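Local coordinates for protein membrane-bound lytic murein transglycosylase A (Burkholderia pseudomallei, PDB 6QK4) that probably cleaves the beta-1,4-glycosidic bond between N-acetylmuramic acid and N-acetylglucosamine in peptidoglycan, leaving a 1,6-anhydro ring on the muramic acid, at residues 15-21 / 97-101; 33-39 / 286-290; 111-117 / 156-160; 165-169 / 239-243. All blocks are in the same frame, centred on the assembly; numbering follows the deposited sequence.

Contact 1 (15-21 / 97-101); sequences IVPGQIA and GTLDG
Three direct hydrogen bonds join the loops. A21 N donates to G97 O at 2.8 Å, L99 N to Q19 O at 3.0 Å, and G18 N to the carboxylate of D100 (chi1 m), 2.9 Å from OD2; OD1 forms a salt bridge with R340, which also binds the Q19 side chain. Water 1 donates to Q19 O and accepts from D100 N, both at 2.9 Å. The two backbone bonds flank a single isolated beta bridge between I20 and T98, CA atoms 4.4 Å apart, by which the N-terminal loop pairs with the loop leading into strand 101-114. G18 (phi/psi 81/17) and G97 (90/-12) both have positive phi, and at G97 a CB would be jammed against the carbonyl O of the preceding residue; residues 19-21 are extended. I20 CA approaches G97 O at 3.2 Å in a CA-H...O contact. L99 (m,t) points toward residues 15-21, its CD1 4.0 Å from Q19 CB and its CD2 3.9 Å from A21 CB.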
loop_
_atom_site.group_PDB
_atom_site.type_symbol
_atom_site.label_atom_id
_atom_site.label_comp_id
_atom_site.label_asym_id
_atom_site.label_seq_id
_atom_site.Cartn_x
_atom_site.Cartn_y
_atom_site.Cartn_z
ATOM N N ILE A 15 -15.622 16.667 -3.489
ATOM C CA ILE A 15 -14.792 17.822 -3.146
ATOM C C ILE A 15 -15.124 19.010 -4.041
ATOM O O ILE A 15 -15.244 18.875 -5.264
ATOM C CB ILE A 15 -13.300 17.428 -3.307
ATOM C CG1 ILE A 15 -12.900 16.370 -2.272
ATOM C CG2 ILE A 15 -12.344 18.705 -3.248
ATOM C CD1 ILE A 15 -11.660 15.528 -2.708
ATOM N N VAL A 16 -15.219 20.193 -3.435
ATOM C CA VAL A 16 -15.247 21.451 -4.173
ATOM C C VAL A 16 -13.786 21.952 -4.228
ATOM O O VAL A 16 -13.283 22.365 -3.174
ATOM C CB VAL A 16 -16.109 22.506 -3.472
ATOM C CG1 VAL A 16 -16.031 23.791 -4.274
ATOM C CG2 VAL A 16 -17.542 22.074 -3.355
ATOM N N PRO A 17 -13.119 21.865 -5.375
ATOM C CA PRO A 17 -11.654 22.039 -5.401
ATOM C C PRO A 17 -11.237 23.489 -5.237
ATOM O O PRO A 17 -12.012 24.434 -5.445
ATOM C CB PRO A 17 -11.257 21.519 -6.798
ATOM C CG PRO A 17 -12.408 21.725 -7.664
ATOM C CD PRO A 17 -13.636 21.470 -6.710
ATOM N N GLY A 18 -10.009 23.642 -4.779
ATOM C CA GLY A 18 -9.414 24.964 -4.712
ATOM C C GLY A 18 -9.809 25.789 -3.518
ATOM O O GLY A 18 -9.574 26.995 -3.519
ATOM N N GLN A 19 -10.359 25.178 -2.467
ATOM C CA GLN A 19 -10.663 25.986 -1.279
ATOM C C GLN A 19 -9.425 26.238 -0.406
ATOM O O GLN A 19 -8.417 25.532 -0.458
ATOM C CB GLN A 19 -11.749 25.324 -0.442
ATOM C CG GLN A 19 -13.101 25.211 -1.271
ATOM C CD GLN A 19 -14.147 24.359 -0.575
ATOM O OE1 GLN A 19 -13.819 23.361 0.039
ATOM N NE2 GLN A 19 -15.440 24.790 -0.639
ATOM N N ILE A 20 -9.496 27.315 0.363
ATOM C CA ILE A 20 -8.348 27.714 1.196
ATOM C C ILE A 20 -8.807 28.045 2.603
ATOM O O ILE A 20 -9.986 28.281 2.887
ATOM C CB ILE A 20 -7.585 28.916 0.596
ATOM C CG1 ILE A 20 -8.478 30.147 0.637
ATOM C CG2 ILE A 20 -7.064 28.623 -0.859
ATOM C CD1 ILE A 20 -7.762 31.442 0.214
ATOM N N ALA A 21 -7.833 28.050 3.520
ATOM C CA ALA A 21 -8.116 28.271 4.931
ATOM C C ALA A 21 -7.024 29.151 5.547
ATOM O O ALA A 21 -5.885 29.182 5.080
ATOM C CB ALA A 21 -8.195 26.948 5.734
ATOM N N GLY A 97 -1.896 27.518 2.810
ATOM C CA GLY A 97 -3.317 27.799 2.974
ATOM C C GLY A 97 -4.277 26.931 2.150
ATOM O O GLY A 97 -5.488 26.917 2.436
ATOM N N THR A 98 -3.779 26.165 1.189
ATOM C CA THR A 98 -4.685 25.390 0.312
ATOM C C THR A 98 -5.154 24.141 1.048
ATOM O O THR A 98 -4.416 23.556 1.838
ATOM C CB THR A 98 -4.033 24.992 -1.014
ATOM O OG1 THR A 98 -2.850 24.178 -0.830
ATOM C CG2 THR A 98 -3.697 26.197 -1.869
ATOM N N LEU A 99 -6.391 23.714 0.766
ATOM C CA LEU A 99 -6.903 22.497 1.404
ATOM C C LEU A 99 -6.738 21.263 0.533
ATOM O O LEU A 99 -6.657 20.173 1.090
ATOM C CB LEU A 99 -8.398 22.636 1.762
ATOM C CG LEU A 99 -8.700 23.777 2.794
ATOM C CD1 LEU A 99 -10.202 23.914 2.965
ATOM C CD2 LEU A 99 -8.099 23.362 4.141
ATOM N N ASP A 100 -6.543 21.422 -0.788
ATOM C CA ASP A 100 -6.341 20.265 -1.670
ATOM C C ASP A 100 -4.970 19.629 -1.463
ATOM O O ASP A 100 -3.936 20.337 -1.370
ATOM C CB ASP A 100 -6.402 20.681 -3.167
ATOM C CG ASP A 100 -7.799 21.007 -3.646
ATOM O OD1 ASP A 100 -8.782 20.517 -3.098
ATOM O OD2 ASP A 100 -7.866 21.729 -4.661
ATOM N N GLY A 101 -4.950 18.276 -1.453
ATOM C CA GLY A 101 -3.673 17.565 -1.474
ATOM C C GLY A 101 -3.772 16.222 -2.166
ATOM O O GLY A 101 -4.845 15.810 -2.587
HETATM O O HOH W 1 -7.146 23.799 -2.373
#

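Contact 2 (33-39 / 286-290); sequences VPGWQDD and VFLQT
The loop 33-39 packs on strand 286-290 through van der Waals and aromatic contacts, chiefly of the F287 side chain, with no hydrogen bond between the segments. Alternation along the strand turns F287 and Q289 toward the loop. F287 (chi1 t, chi2 76°) packs against a type II beta turn from V33 to W36, closed by W36 N to V33 O at 3.2 Å. F287 CD2 lies 3.5 Å from V33 CG1, F287 CZ 3.4 Å from G35 O and F287 CE1 4.0 Å from D39 CB. The W36 indole (chi1 t, chi2 -123°) directs an edge at the face of F287 in an offset edge-to-face pair, six-membered-ring centroid to ring centroid 5.6 Å, planes at 75°. Strand 285-291 belongs to the 3D domain, of the double-psi beta-barrel clan; the loop covers one of its faces, and D39 OD2 accepts from L302 N and forms a salt bridge with R271. G35, at phi/psi 111/-14, has its CA 6.7 Å from Q289 CA; a CB there would crowd F287 CE2 and be jammed against P34 O. Q289 extends (t,t) beside P34, its OE1 3.9 Å from P34 CG, while its NE2 bonds to A13 O.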
loop_
_atom_site.group_PDB
_atom_site.type_symbol
_atom_site.label_atom_id
_atom_site.label_comp_id
_atom_site.label_asym_id
_atom_site.label_seq_id
_atom_site.Cartn_x
_atom_site.Cartn_y
_atom_site.Cartn_z
ATOM N N VAL A 33 -17.999 17.890 8.660
ATOM C CA VAL A 33 -17.121 16.999 7.865
ATOM C C VAL A 33 -17.948 16.394 6.737
ATOM O O VAL A 33 -18.787 15.511 6.968
ATOM C CB VAL A 33 -16.485 15.941 8.777
ATOM C CG1 VAL A 33 -15.556 14.912 7.970
ATOM C CG2 VAL A 33 -15.731 16.608 9.905
ATOM N N PRO A 34 -17.761 16.854 5.499
ATOM C CA PRO A 34 -18.546 16.341 4.392
ATOM C C PRO A 34 -17.957 14.982 4.059
ATOM O O PRO A 34 -16.736 14.798 3.893
ATOM C CB PRO A 34 -18.325 17.373 3.282
ATOM C CG PRO A 34 -16.988 17.958 3.593
ATOM C CD PRO A 34 -16.744 17.829 5.074
ATOM N N GLY A 35 -18.791 14.032 4.104
ATOM C CA GLY A 35 -18.393 12.688 3.844
ATOM C C GLY A 35 -18.443 11.827 5.073
ATOM O O GLY A 35 -18.498 10.615 4.929
ATOM N N TRP A 36 -18.559 12.412 6.266
ATOM C CA TRP A 36 -18.520 11.576 7.483
ATOM C C TRP A 36 -19.594 10.487 7.422
ATOM O O TRP A 36 -19.343 9.335 7.774
ATOM C CB TRP A 36 -18.685 12.465 8.719
ATOM C CG TRP A 36 -18.835 11.806 10.043
ATOM C CD1 TRP A 36 -19.869 11.941 10.945
ATOM C CD2 TRP A 36 -17.869 10.955 10.656
ATOM N NE1 TRP A 36 -19.575 11.229 12.091
ATOM C CE2 TRP A 36 -18.367 10.577 11.908
ATOM C CE3 TRP A 36 -16.647 10.421 10.219
ATOM C CZ2 TRP A 36 -17.685 9.702 12.784
ATOM C CZ3 TRP A 36 -15.919 9.571 11.140
ATOM C CH2 TRP A 36 -16.441 9.223 12.386
ATOM N N GLN A 37 -20.823 10.834 7.018
ATOM C CA GLN A 37 -21.865 9.803 6.987
ATOM C C GLN A 37 -21.718 8.823 5.840
ATOM O O GLN A 37 -22.373 7.760 5.861
ATOM C CB GLN A 37 -23.244 10.480 6.898
ATOM C CG GLN A 37 -23.425 11.448 8.026
ATOM C CD GLN A 37 -23.655 10.771 9.365
ATOM O OE1 GLN A 37 -23.800 9.568 9.466
ATOM N NE2 GLN A 37 -23.719 11.578 10.419
ATOM N N ASP A 38 -20.884 9.145 4.823
ATOM C CA ASP A 38 -20.663 8.254 3.689
ATOM C C ASP A 38 -19.746 7.065 4.031
ATOM O O ASP A 38 -19.792 6.012 3.354
ATOM C CB ASP A 38 -20.080 9.079 2.560
ATOM C CG ASP A 38 -21.057 10.082 2.012
ATOM O OD1 ASP A 38 -22.220 9.661 1.718
ATOM O OD2 ASP A 38 -20.610 11.252 1.805
ATOM N N ASP A 39 -18.971 7.180 5.086
ATOM C CA ASP A 39 -18.122 6.072 5.501
ATOM C C ASP A 39 -18.929 5.104 6.373
ATOM O O ASP A 39 -19.514 5.506 7.394
ATOM C CB ASP A 39 -16.916 6.631 6.267
ATOM C CG ASP A 39 -15.883 5.518 6.631
ATOM O OD1 ASP A 39 -16.076 4.346 6.225
ATOM O OD2 ASP A 39 -14.894 5.847 7.304
ATOM N N VAL A 286 -7.351 10.323 10.771
ATOM C CA VAL A 286 -7.520 11.299 9.697
ATOM C C VAL A 286 -8.810 10.929 8.972
ATOM O O VAL A 286 -8.979 9.773 8.562
ATOM C CB VAL A 286 -6.370 11.275 8.665
ATOM C CG1 VAL A 286 -6.590 12.373 7.566
ATOM C CG2 VAL A 286 -5.020 11.515 9.360
ATOM N N PHE A 287 -9.717 11.915 8.774
ATOM C CA PHE A 287 -10.835 11.639 7.893
ATOM C C PHE A 287 -10.418 12.095 6.506
ATOM O O PHE A 287 -10.025 13.260 6.334
ATOM C CB PHE A 287 -12.149 12.314 8.340
ATOM C CG PHE A 287 -13.317 11.718 7.578
ATOM C CD1 PHE A 287 -13.785 10.461 7.924
ATOM C CD2 PHE A 287 -13.814 12.325 6.431
ATOM C CE1 PHE A 287 -14.769 9.853 7.241
ATOM C CE2 PHE A 287 -14.840 11.681 5.672
ATOM C CZ PHE A 287 -15.286 10.421 6.059
ATOM N N LEU A 288 -10.412 11.148 5.553
ATOM C CA LEU A 288 -9.901 11.359 4.214
ATOM C C LEU A 288 -11.075 11.425 3.235
ATOM O O LEU A 288 -11.867 10.501 3.172
ATOM C CB LEU A 288 -8.930 10.204 3.859
ATOM C CG LEU A 288 -8.158 10.344 2.558
ATOM C CD1 LEU A 288 -7.311 11.618 2.513
ATOM C CD2 LEU A 288 -7.250 9.083 2.355
ATOM N N GLN A 289 -11.135 12.499 2.451
ATOM C CA GLN A 289 -12.119 12.632 1.387
ATOM C C GLN A 289 -11.354 12.648 0.078
ATOM O O GLN A 289 -10.498 13.518 -0.117
ATOM C CB GLN A 289 -12.894 13.928 1.586
ATOM C CG GLN A 289 -13.917 14.163 0.405
ATOM C CD GLN A 289 -14.707 15.440 0.638
ATOM O OE1 GLN A 289 -14.265 16.334 1.385
ATOM N NE2 GLN A 289 -15.874 15.529 0.029
ATOM N N THR A 290 -11.644 11.684 -0.800
ATOM C CA THR A 290 -10.885 11.549 -2.053
ATOM C C THR A 290 -11.788 10.800 -3.070
ATOM O O THR A 290 -13.020 10.840 -2.943
ATOM C CB THR A 290 -9.491 10.931 -1.768
ATOM O OG1 THR A 290 -8.761 10.917 -2.994
ATOM C CG2 THR A 290 -9.563 9.454 -1.293
#

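Contact 3 (111-117 / 156-160); sequences LHGSRVR and VWVDD
Backbone pairing joins the end of strand 101-114 to the end of strand 154-158, antiparallel in register though the short axes of 111-114 and 156-158 lie at 128°, 4.5 Å apart at closest approach. S114 and W157 form the hydrogen-bonded pair, S114 N to W157 O 2.8 Å and W157 N to S114 O 2.9 Å, although the placement of W157 O is less certain. G113 and V158 form the adjacent non-hydrogen-bonded pair, CA to CA 3.9 Å. V158 CA makes a CA-H...O contact with H112 O at 3.4 Å.

Water 2 accepts from H112 N at 3.1 Å and weakly from D159 N at 3.3 Å. Water 3 sits 2.8 Å from H112 ND1 and weakly contacts D159 OD2 at 3.4 Å.

Past the strand, S114 OG (chi1 t) donates to V116 O at 3.1 Å as the chain bends at R115. The bend brings R117 over the indole of W157 (chi1 m, chi2 81°) in a CH-pi contact, its CB 3.8 Å from the six-membered-ring centroid and 16° off the normal; the R117 guanidinium bonds to Q122. L111 CD2 meets V158 CG2 at 4.1 Å.

D160 then N-caps helix 161-170. This is a short antiparallel beta ladder in the MltA-specific insert region, part of the larger mixed sheet, where strand 154-158 lies between strands 101-114 and 123-126.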
loop_
_atom_site.group_PDB
_atom_site.type_symbol
_atom_site.label_atom_id
_atom_site.label_comp_id
_atom_site.label_asym_id
_atom_site.label_seq_id
_atom_site.Cartn_x
_atom_site.Cartn_y
_atom_site.Cartn_z
ATOM N N LEU A 111 2.377 -13.421 -2.610
ATOM C CA LEU A 111 2.623 -14.498 -3.549
ATOM C C LEU A 111 2.424 -15.842 -2.853
ATOM O O LEU A 111 2.298 -15.926 -1.643
ATOM C CB LEU A 111 4.048 -14.418 -4.130
ATOM C CG LEU A 111 4.251 -13.166 -5.013
ATOM C CD1 LEU A 111 4.510 -11.931 -4.197
ATOM C CD2 LEU A 111 5.477 -13.437 -5.947
ATOM N N HIS A 112 2.378 -16.912 -3.644
ATOM C CA HIS A 112 2.273 -18.253 -3.090
ATOM C C HIS A 112 3.450 -19.073 -3.587
ATOM O O HIS A 112 3.678 -19.143 -4.781
ATOM C CB HIS A 112 0.963 -18.891 -3.515
ATOM C CG HIS A 112 -0.216 -18.167 -2.972
ATOM N ND1 HIS A 112 -0.907 -17.220 -3.697
ATOM C CD2 HIS A 112 -0.773 -18.189 -1.736
ATOM C CE1 HIS A 112 -1.859 -16.707 -2.934
ATOM N NE2 HIS A 112 -1.789 -17.267 -1.739
ATOM N N GLY A 113 4.184 -19.686 -2.675
ATOM C CA GLY A 113 5.386 -20.374 -3.061
ATOM C C GLY A 113 5.684 -21.588 -2.201
ATOM O O GLY A 113 4.855 -22.037 -1.393
ATOM N N SER A 114 6.884 -22.122 -2.406
ATOM C CA SER A 114 7.401 -23.278 -1.698
ATOM C C SER A 114 8.900 -23.072 -1.562
ATOM O O SER A 114 9.528 -22.478 -2.439
ATOM C CB SER A 114 7.134 -24.589 -2.476
ATOM O OG SER A 114 7.712 -25.711 -1.787
ATOM N N ARG A 115 9.492 -23.666 -0.518
ATOM C CA ARG A 115 10.944 -23.657 -0.389
ATOM C C ARG A 115 11.633 -24.614 -1.356
ATOM O O ARG A 115 12.852 -24.502 -1.574
ATOM C CB ARG A 115 11.334 -23.975 1.059
ATOM C CG ARG A 115 10.766 -22.993 2.113
ATOM C CD ARG A 115 11.252 -23.324 3.535
ATOM N NE ARG A 115 10.833 -22.290 4.483
ATOM C CZ ARG A 115 11.527 -21.180 4.740
ATOM N NH1 ARG A 115 12.688 -20.953 4.146
ATOM N NH2 ARG A 115 11.045 -20.281 5.578
ATOM N N VAL A 116 10.904 -25.536 -1.979
ATOM C CA VAL A 116 11.516 -26.386 -2.985
ATOM C C VAL A 116 10.718 -26.246 -4.271
ATOM O O VAL A 116 9.522 -25.936 -4.250
ATOM C CB VAL A 116 11.608 -27.863 -2.546
ATOM C CG1 VAL A 116 12.140 -27.950 -1.140
ATOM C CG2 VAL A 116 10.261 -28.540 -2.659
ATOM N N ARG A 117 11.394 -26.446 -5.398
ATOM C CA ARG A 117 10.709 -26.431 -6.681
ATOM C C ARG A 117 9.833 -27.676 -6.819
ATOM O O ARG A 117 10.328 -28.795 -6.668
ATOM C CB ARG A 117 11.725 -26.341 -7.803
ATOM C CG ARG A 117 11.035 -26.387 -9.161
ATOM C CD ARG A 117 11.946 -26.125 -10.334
ATOM N NE ARG A 117 12.647 -27.348 -10.717
ATOM C CZ ARG A 117 12.220 -28.233 -11.624
ATOM N NH1 ARG A 117 11.079 -28.039 -12.277
ATOM N NH2 ARG A 117 12.946 -29.322 -11.894
ATOM N N VAL A 156 13.369 -18.904 -2.861
ATOM C CA VAL A 156 12.073 -19.560 -2.731
ATOM C C VAL A 156 11.481 -19.652 -4.135
ATOM O O VAL A 156 11.917 -18.934 -5.060
ATOM C CB VAL A 156 11.181 -18.741 -1.757
ATOM C CG1 VAL A 156 10.855 -17.357 -2.345
ATOM C CG2 VAL A 156 9.914 -19.464 -1.412
ATOM N N TRP A 157 10.490 -20.528 -4.315
ATOM C CA TRP A 157 9.878 -20.757 -5.619
ATOM C C TRP A 157 8.397 -20.368 -5.606
ATOM O O TRP A 157 7.644 -20.865 -4.775
ATOM C CB TRP A 157 10.030 -22.227 -6.034
ATOM C CG TRP A 157 11.459 -22.652 -6.098
ATOM C CD1 TRP A 157 12.270 -23.039 -5.042
ATOM C CD2 TRP A 157 12.256 -22.709 -7.261
ATOM N NE1 TRP A 157 13.530 -23.344 -5.510
ATOM C CE2 TRP A 157 13.545 -23.153 -6.872
ATOM C CE3 TRP A 157 12.009 -22.432 -8.616
ATOM C CZ2 TRP A 157 14.577 -23.317 -7.789
ATOM C CZ3 TRP A 157 13.034 -22.606 -9.525
ATOM C CH2 TRP A 157 14.303 -23.045 -9.110
ATOM N N VAL A 158 7.971 -19.516 -6.553
ATOM C CA VAL A 158 6.587 -19.069 -6.521
ATOM C C VAL A 158 5.801 -19.577 -7.741
ATOM O O VAL A 158 6.327 -20.258 -8.631
ATOM C CB VAL A 158 6.507 -17.518 -6.360
ATOM C CG1 VAL A 158 7.225 -17.064 -5.111
ATOM C CG2 VAL A 158 7.116 -16.766 -7.620
ATOM N N ASP A 159 4.516 -19.210 -7.739
ATOM C CA ASP A 159 3.370 -19.699 -8.495
ATOM C C ASP A 159 3.290 -19.145 -9.900
ATOM O O ASP A 159 2.679 -19.760 -10.786
ATOM C CB ASP A 159 2.106 -19.179 -7.772
ATOM C CG ASP A 159 1.152 -20.224 -7.528
ATOM O OD1 ASP A 159 1.486 -21.364 -7.906
ATOM O OD2 ASP A 159 0.081 -19.923 -7.005
ATOM N N ASP A 160 3.847 -17.953 -10.106
ATOM C CA ASP A 160 3.482 -17.167 -11.258
ATOM C C ASP A 160 4.659 -16.258 -11.606
ATOM O O ASP A 160 5.192 -15.585 -10.705
ATOM C CB ASP A 160 2.241 -16.338 -10.931
ATOM C CG ASP A 160 1.688 -15.640 -12.134
ATOM O OD1 ASP A 160 2.345 -14.709 -12.624
ATOM O OD2 ASP A 160 0.612 -16.058 -12.606
HETATM O O HOH W 2 3.049 -16.441 -6.621
HETATM O O HOH W 3 -0.008 -16.606 -6.230
#

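Contact 4 (165-169 / 239-243); sequences FFLQV and FVFFR
Helix 165-169 crosses strand 240-243 almost at right angles: the axes make 81° and come within 8.5 Å. The nearest CA atoms are those of Q168 and V240, 5.3 Å apart. F165 and F166 do not touch the strand. L167 (chi1 t, chi2 p) is the first residue of 165-169 to meet the strand, its CG lying 3.6 Å from CZ of F242, whose CA-CB bond points at the helix. Both side chains also touch L125 of strand 123-126. This is helix-on-sheet packing in the MltA-specific insert domain, with helix 161-170 laid across strand 240-244, which continues the sheet beside strand 182-190. Q168 (chi1 m, chi2 t, chi3 -49°) makes the polar link: its NE2 donates to V240 O at 3.0 Å with a nearly straight N-H...O angle of 172°, and its OE1 accepts from R141. The amide also sits over one face of the F239 ring, Q168 NE2 to F239 CZ 3.5 Å. Lower down the same side chain, Q168 CB is 3.8 Å from V240 CB and Q168 CG is 3.7 Å from F242 CZ, while Q168 CA meets the edge of the F242 ring (chi1 m, chi2 -83°), 3.7 Å from CZ. The CA-CB bond of V240 (chi1 t) points toward the helix, whereas that of F241 points away.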
loop_
_atom_site.group_PDB
_atom_site.type_symbol
_atom_site.label_atom_id
_atom_site.label_comp_id
_atom_site.label_asym_id
_atom_site.label_seq_id
_atom_site.Cartn_x
_atom_site.Cartn_y
_atom_site.Cartn_z
ATOM N N PHE A 165 7.657 -10.947 -11.188
ATOM C CA PHE A 165 8.081 -9.715 -11.833
ATOM C C PHE A 165 7.584 -8.498 -11.080
ATOM O O PHE A 165 8.332 -7.540 -10.870
ATOM C CB PHE A 165 7.545 -9.712 -13.256
ATOM C CG PHE A 165 7.978 -8.551 -14.070
ATOM C CD1 PHE A 165 7.257 -7.344 -14.038
ATOM C CD2 PHE A 165 9.105 -8.667 -14.914
ATOM C CE1 PHE A 165 7.640 -6.249 -14.838
ATOM C CE2 PHE A 165 9.494 -7.575 -15.747
ATOM C CZ PHE A 165 8.760 -6.386 -15.705
ATOM N N PHE A 166 6.304 -8.483 -10.709
ATOM C CA PHE A 166 5.803 -7.299 -9.996
ATOM C C PHE A 166 6.218 -7.243 -8.549
ATOM O O PHE A 166 6.270 -6.146 -7.984
ATOM C CB PHE A 166 4.280 -7.205 -10.144
ATOM C CG PHE A 166 3.899 -6.727 -11.525
ATOM C CD1 PHE A 166 4.243 -5.440 -11.933
ATOM C CD2 PHE A 166 3.322 -7.575 -12.442
ATOM C CE1 PHE A 166 3.968 -5.008 -13.209
ATOM C CE2 PHE A 166 3.023 -7.139 -13.719
ATOM C CZ PHE A 166 3.351 -5.868 -14.112
ATOM N N LEU A 167 6.602 -8.377 -7.956
ATOM C CA LEU A 167 7.227 -8.301 -6.648
ATOM C C LEU A 167 8.579 -7.618 -6.760
ATOM O O LEU A 167 8.951 -6.831 -5.885
ATOM C CB LEU A 167 7.361 -9.705 -6.053
ATOM C CG LEU A 167 8.197 -9.889 -4.806
ATOM C CD1 LEU A 167 7.410 -9.260 -3.671
ATOM C CD2 LEU A 167 8.379 -11.327 -4.488
ATOM N N GLN A 168 9.336 -7.924 -7.833
ATOM C CA GLN A 168 10.572 -7.190 -8.090
ATOM C C GLN A 168 10.336 -5.693 -8.242
ATOM O O GLN A 168 11.141 -4.901 -7.758
ATOM C CB GLN A 168 11.270 -7.719 -9.338
ATOM C CG GLN A 168 11.968 -9.011 -9.107
ATOM C CD GLN A 168 12.502 -9.576 -10.401
ATOM O OE1 GLN A 168 11.796 -9.666 -11.400
ATOM N NE2 GLN A 168 13.745 -10.000 -10.365
ATOM N N VAL A 169 9.279 -5.292 -8.945
ATOM C CA VAL A 169 8.993 -3.863 -9.099
ATOM C C VAL A 169 8.771 -3.223 -7.724
ATOM O O VAL A 169 9.287 -2.137 -7.442
ATOM C CB VAL A 169 7.800 -3.636 -10.045
ATOM C CG1 VAL A 169 7.396 -2.189 -10.025
ATOM C CG2 VAL A 169 8.145 -4.054 -11.494
ATOM N N PHE A 239 16.703 -6.171 -13.002
ATOM C CA PHE A 239 16.546 -7.405 -12.223
ATOM C C PHE A 239 16.782 -7.128 -10.740
ATOM O O PHE A 239 17.860 -6.663 -10.352
ATOM C CB PHE A 239 17.508 -8.518 -12.693
ATOM C CG PHE A 239 17.057 -9.883 -12.284
ATOM C CD1 PHE A 239 16.128 -10.576 -13.071
ATOM C CD2 PHE A 239 17.476 -10.436 -11.086
ATOM C CE1 PHE A 239 15.685 -11.842 -12.672
ATOM C CE2 PHE A 239 17.023 -11.684 -10.660
ATOM C CZ PHE A 239 16.109 -12.377 -11.453
ATOM N N VAL A 240 15.821 -7.502 -9.891
ATOM C CA VAL A 240 15.879 -7.194 -8.470
ATOM C C VAL A 240 16.051 -8.478 -7.679
ATOM O O VAL A 240 15.398 -9.486 -7.966
ATOM C CB VAL A 240 14.604 -6.436 -8.056
ATOM C CG1 VAL A 240 14.502 -6.260 -6.528
ATOM C CG2 VAL A 240 14.508 -5.114 -8.831
ATOM N N PHE A 241 16.937 -8.437 -6.682
ATOM C CA PHE A 241 17.231 -9.539 -5.789
ATOM C C PHE A 241 16.564 -9.295 -4.448
ATOM O O PHE A 241 16.122 -8.187 -4.150
ATOM C CB PHE A 241 18.728 -9.686 -5.586
ATOM C CG PHE A 241 19.470 -9.908 -6.867
ATOM C CD1 PHE A 241 19.543 -11.178 -7.401
ATOM C CD2 PHE A 241 20.026 -8.838 -7.549
ATOM C CE1 PHE A 241 20.232 -11.408 -8.608
ATOM C CE2 PHE A 241 20.702 -9.039 -8.737
ATOM C CZ PHE A 241 20.809 -10.329 -9.268
ATOM N N PHE A 242 16.511 -10.343 -3.645
ATOM C CA PHE A 242 15.757 -10.311 -2.395
ATOM C C PHE A 242 16.578 -10.872 -1.243
ATOM O O PHE A 242 17.507 -11.664 -1.425
ATOM C CB PHE A 242 14.461 -11.127 -2.512
ATOM C CG PHE A 242 13.517 -10.570 -3.518
ATOM C CD1 PHE A 242 12.674 -9.514 -3.164
ATOM C CD2 PHE A 242 13.480 -11.056 -4.812
ATOM C CE1 PHE A 242 11.787 -8.956 -4.128
ATOM C CE2 PHE A 242 12.601 -10.520 -5.783
ATOM C CZ PHE A 242 11.764 -9.478 -5.443
ATOM N N ARG A 243 16.190 -10.462 -0.039
ATOM C CA ARG A 243 16.672 -11.044 1.196
ATOM C C ARG A 243 15.459 -11.477 2.011
ATOM O O ARG A 243 14.403 -10.839 1.949
ATOM C CB ARG A 243 17.560 -10.030 1.956
ATOM C CG ARG A 243 16.881 -9.223 3.048
ATOM C CD ARG A 243 17.843 -8.172 3.638
ATOM N NE ARG A 243 17.228 -7.324 4.668
ATOM C CZ ARG A 243 16.877 -6.053 4.484
ATOM N NH1 ARG A 243 17.062 -5.479 3.301
ATOM N NH2 ARG A 243 16.332 -5.357 5.476
#

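Overall arrangement
The contacts fall into two pairs on opposite sides of the chain's centre. Contacts 1 and 2 have centres about 15 Å apart and meet where I15 CD1 lies 3.5 Å from Q289 O, so the N-terminal segment links the 97-101 loop to the 3D-domain strand. Contacts 3 and 4 belong to the MltA-specific insert domain; their centres are about 14 Å apart, strand 154-158 leads directly into helix 161-170, and L111 CD2 touches L167 CD2 at 3.9 Å. Between the pairs, centres are about 36 to 47 Å apart. Contacts 3 and 4 are nested within the long loop closed by contact 2, yet all three reach one mixed sheet, in which strand 101-114 runs into both regions.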